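Local coordinates for protein hypothetical sensory transduction histidine kinase (Methanosarcina mazei, PDB 3LI9) that is probably a membrane-bound histidine kinase, represented here by its extracellular PDC-fold sensor domain, that passes outside signals inward by phosphorylating a histidine, at residues P131-T140 with S152-F163. Residues are numbered along the deposited sequence; the frame is centred on the assembly and turned at random.
Sequences PKTTGKDTLT and SYDSPIFKNGEF
In the extracellular PDC (Cache) sensor domain, the short strand 138-139 pairs antiparallel with strand 148-159, while the end of helix 126-134 rests on the hairpin that this strand forms with 162-172. Thr138 and Asp154 form a hydrogen-bonded pair: Thr138 N gives to Asp154 O at 2.8 Å, and Asp154 N returns a bond to Thr138 O. Beyond the strand, Thr140 extends the pairing with its side chain: its N bonds Ser152 O, and OG1, set between backbone N and carbonyl carbon (chi1 67°), stands in for its own carbonyl and accepts from Ser152 N at 3.0 Å. On the face bearing Leu139 and Tyr153, Leu139 CD1 stands over the phenol ring, 3.6 Å from its centroid. Asp137 OD1 receives Ser155 OG at 2.6 Å from above the carboxylate plane, while OD2 forms a salt bridge with Arg41 of helix 13-48. At the helix end, Lys132 lays CA over one face of the Phe163 ring, 3.7 Å from the centroid, and its CG reaches CE2 at 3.5 Å; the chain then runs out, extended, to a salt bridge with Glu80. Pro156 CB meets the edge of the same ring, and Pro156 CG touches Gly135 O at 3.5 Å. Replacing Phe163 with an alanine is likely to open a gap beneath the helix end and leave the Lys132 stem without its aromatic support. Polar groups thus fix the strand register, whereas hydrocarbon against ring and proline seats the helix on the hairpin.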
# COMPACT_ATOMS: atom_id res chain seq x y z
N PRO A 131 -12.01 0.62 7.13
CA PRO A 131 -12.22 -0.50 8.05
C PRO A 131 -13.45 -0.35 8.92
O PRO A 131 -14.07 -1.36 9.27
CB PRO A 131 -10.98 -0.44 8.96
CG PRO A 131 -9.92 0.12 8.09
CD PRO A 131 -10.62 1.10 7.14
N LYS A 132 -13.76 0.86 9.35
CA LYS A 132 -14.94 1.08 10.19
C LYS A 132 -16.27 0.68 9.50
O LYS A 132 -17.13 0.05 10.12
CB LYS A 132 -15.07 2.53 10.60
CG LYS A 132 -16.21 2.80 11.55
CD LYS A 132 -16.23 4.24 12.01
CE LYS A 132 -17.50 4.39 12.87
NZ LYS A 132 -17.48 5.51 13.78
N THR A 133 -16.41 1.03 8.23
CA THR A 133 -17.71 0.82 7.54
C THR A 133 -17.76 -0.56 6.90
O THR A 133 -18.84 -1.15 6.76
CB THR A 133 -17.97 1.96 6.53
OG1 THR A 133 -16.93 1.98 5.54
CG2 THR A 133 -18.00 3.31 7.21
N THR A 134 -16.61 -1.11 6.53
CA THR A 134 -16.59 -2.42 5.90
C THR A 134 -16.33 -3.57 6.87
O THR A 134 -16.64 -4.73 6.55
CB THR A 134 -15.57 -2.53 4.75
OG1 THR A 134 -14.24 -2.54 5.27
CG2 THR A 134 -15.75 -1.42 3.68
N GLY A 135 -15.72 -3.26 8.01
CA GLY A 135 -15.24 -4.28 8.92
C GLY A 135 -14.14 -5.14 8.35
O GLY A 135 -13.85 -6.17 8.93
N LYS A 136 -13.48 -4.75 7.25
CA LYS A 136 -12.44 -5.58 6.67
C LYS A 136 -10.98 -4.96 6.70
O LYS A 136 -10.84 -3.76 6.74
CB LYS A 136 -12.80 -5.89 5.21
CG LYS A 136 -14.18 -6.64 5.08
CD LYS A 136 -13.96 -8.13 4.65
CE LYS A 136 -15.22 -9.03 4.90
NZ LYS A 136 -15.13 -10.30 4.13
N ASP A 137 -9.94 -5.77 6.72
CA ASP A 137 -8.55 -5.25 6.50
C ASP A 137 -8.50 -4.46 5.19
O ASP A 137 -9.05 -4.92 4.16
CB ASP A 137 -7.58 -6.45 6.44
CG ASP A 137 -7.69 -7.29 7.65
OD1 ASP A 137 -7.64 -6.68 8.74
OD2 ASP A 137 -7.93 -8.53 7.54
N THR A 138 -7.83 -3.31 5.18
CA THR A 138 -7.76 -2.45 4.00
C THR A 138 -6.35 -2.03 3.66
O THR A 138 -5.48 -2.07 4.53
CB THR A 138 -8.65 -1.22 4.20
OG1 THR A 138 -8.03 -0.32 5.14
CG2 THR A 138 -9.96 -1.67 4.76
N LEU A 139 -6.13 -1.68 2.40
CA LEU A 139 -4.92 -1.15 1.93
C LEU A 139 -5.30 0.11 1.14
O LEU A 139 -6.11 0.04 0.18
CB LEU A 139 -4.21 -2.18 1.05
CG LEU A 139 -3.01 -1.74 0.29
CD1 LEU A 139 -1.83 -1.44 1.21
CD2 LEU A 139 -2.62 -2.88 -0.68
N THR A 140 -4.74 1.24 1.55
CA THR A 140 -5.04 2.51 0.84
C THR A 140 -4.39 2.50 -0.55
O THR A 140 -3.44 1.75 -0.87
CB THR A 140 -4.43 3.73 1.62
OG1 THR A 140 -2.99 3.64 1.55
CG2 THR A 140 -4.98 3.76 3.05
N SER A 152 -0.75 2.58 3.22
CA SER A 152 -1.09 2.18 4.58
C SER A 152 -1.91 0.91 4.60
O SER A 152 -2.82 0.79 3.79
CB SER A 152 -1.97 3.33 5.20
OG SER A 152 -2.04 3.10 6.58
N TYR A 153 -1.60 0.04 5.55
CA TYR A 153 -2.39 -1.18 5.76
C TYR A 153 -3.15 -0.98 7.07
O TYR A 153 -2.53 -0.64 8.08
CB TYR A 153 -1.47 -2.40 5.97
CG TYR A 153 -0.62 -2.81 4.77
CD1 TYR A 153 -0.99 -3.93 4.00
CD2 TYR A 153 0.51 -2.07 4.39
CE1 TYR A 153 -0.22 -4.32 2.92
CE2 TYR A 153 1.28 -2.44 3.26
CZ TYR A 153 0.88 -3.58 2.55
OH TYR A 153 1.62 -3.96 1.45
N ASP A 154 -4.45 -1.26 7.10
CA ASP A 154 -5.21 -1.00 8.33
C ASP A 154 -6.13 -2.16 8.62
O ASP A 154 -6.77 -2.67 7.72
CB ASP A 154 -6.05 0.27 8.19
CG ASP A 154 -5.19 1.47 7.87
OD1 ASP A 154 -4.61 2.01 8.83
OD2 ASP A 154 -4.98 1.81 6.65
N SER A 155 -6.20 -2.54 9.88
CA SER A 155 -7.11 -3.66 10.28
C SER A 155 -7.99 -3.24 11.43
O SER A 155 -7.55 -2.55 12.34
CB SER A 155 -6.30 -4.87 10.82
OG SER A 155 -5.55 -5.48 9.81
N PRO A 156 -9.28 -3.59 11.35
CA PRO A 156 -10.18 -3.23 12.40
C PRO A 156 -9.95 -4.03 13.69
O PRO A 156 -9.65 -5.23 13.63
CB PRO A 156 -11.59 -3.53 11.77
CG PRO A 156 -11.31 -4.70 10.82
CD PRO A 156 -9.94 -4.32 10.22
N ILE A 157 -10.17 -3.36 14.83
CA ILE A 157 -10.06 -3.94 16.20
C ILE A 157 -11.50 -4.12 16.65
O ILE A 157 -12.26 -3.13 16.73
CB ILE A 157 -9.45 -2.96 17.14
CG1 ILE A 157 -7.97 -2.68 16.67
CG2 ILE A 157 -9.43 -3.53 18.54
CD1 ILE A 157 -7.27 -1.47 17.56
N PHE A 158 -11.89 -5.37 16.86
CA PHE A 158 -13.32 -5.65 17.27
C PHE A 158 -13.28 -6.12 18.68
O PHE A 158 -12.59 -7.14 18.99
CB PHE A 158 -13.93 -6.73 16.38
CG PHE A 158 -14.28 -6.25 15.05
CD1 PHE A 158 -15.49 -5.56 14.88
CD2 PHE A 158 -13.51 -6.53 13.93
CE1 PHE A 158 -15.92 -5.08 13.58
CE2 PHE A 158 -13.94 -6.07 12.62
CZ PHE A 158 -15.12 -5.29 12.50
N LYS A 159 -14.00 -5.42 19.55
CA LYS A 159 -14.07 -5.74 21.01
C LYS A 159 -15.57 -5.89 21.32
O LYS A 159 -16.38 -5.03 20.90
CB LYS A 159 -13.51 -4.58 21.84
CG LYS A 159 -12.02 -4.43 21.71
CD LYS A 159 -11.51 -3.08 22.30
CE LYS A 159 -11.39 -3.18 23.76
NZ LYS A 159 -10.65 -1.98 24.28
N ASN A 160 -15.93 -6.96 22.00
CA ASN A 160 -17.33 -7.26 22.33
C ASN A 160 -18.11 -7.38 21.03
O ASN A 160 -19.28 -7.07 21.00
CB ASN A 160 -17.89 -6.19 23.30
CG ASN A 160 -16.82 -5.70 24.33
OD1 ASN A 160 -16.25 -6.48 25.16
ND2 ASN A 160 -16.53 -4.42 24.26
N GLY A 161 -17.44 -7.82 19.94
CA GLY A 161 -18.11 -7.96 18.65
C GLY A 161 -18.31 -6.64 17.88
O GLY A 161 -18.82 -6.65 16.78
N GLU A 162 -17.86 -5.53 18.45
CA GLU A 162 -18.09 -4.21 17.88
C GLU A 162 -16.82 -3.54 17.47
O GLU A 162 -15.77 -3.70 18.12
CB GLU A 162 -18.70 -3.33 18.93
CG GLU A 162 -20.12 -3.81 19.25
CD GLU A 162 -20.80 -2.89 20.28
OE1 GLU A 162 -20.17 -1.92 20.72
OE2 GLU A 162 -21.96 -3.15 20.65
N PHE A 163 -16.93 -2.76 16.41
CA PHE A 163 -15.78 -1.95 16.00
C PHE A 163 -15.28 -1.00 17.07
O PHE A 163 -16.02 -0.15 17.58
CB PHE A 163 -16.10 -1.20 14.73
CG PHE A 163 -14.99 -0.34 14.24
CD1 PHE A 163 -14.02 -0.89 13.42
CD2 PHE A 163 -14.94 1.03 14.55
CE1 PHE A 163 -12.98 -0.06 12.90
CE2 PHE A 163 -13.90 1.86 14.06
CZ PHE A 163 -12.94 1.29 13.23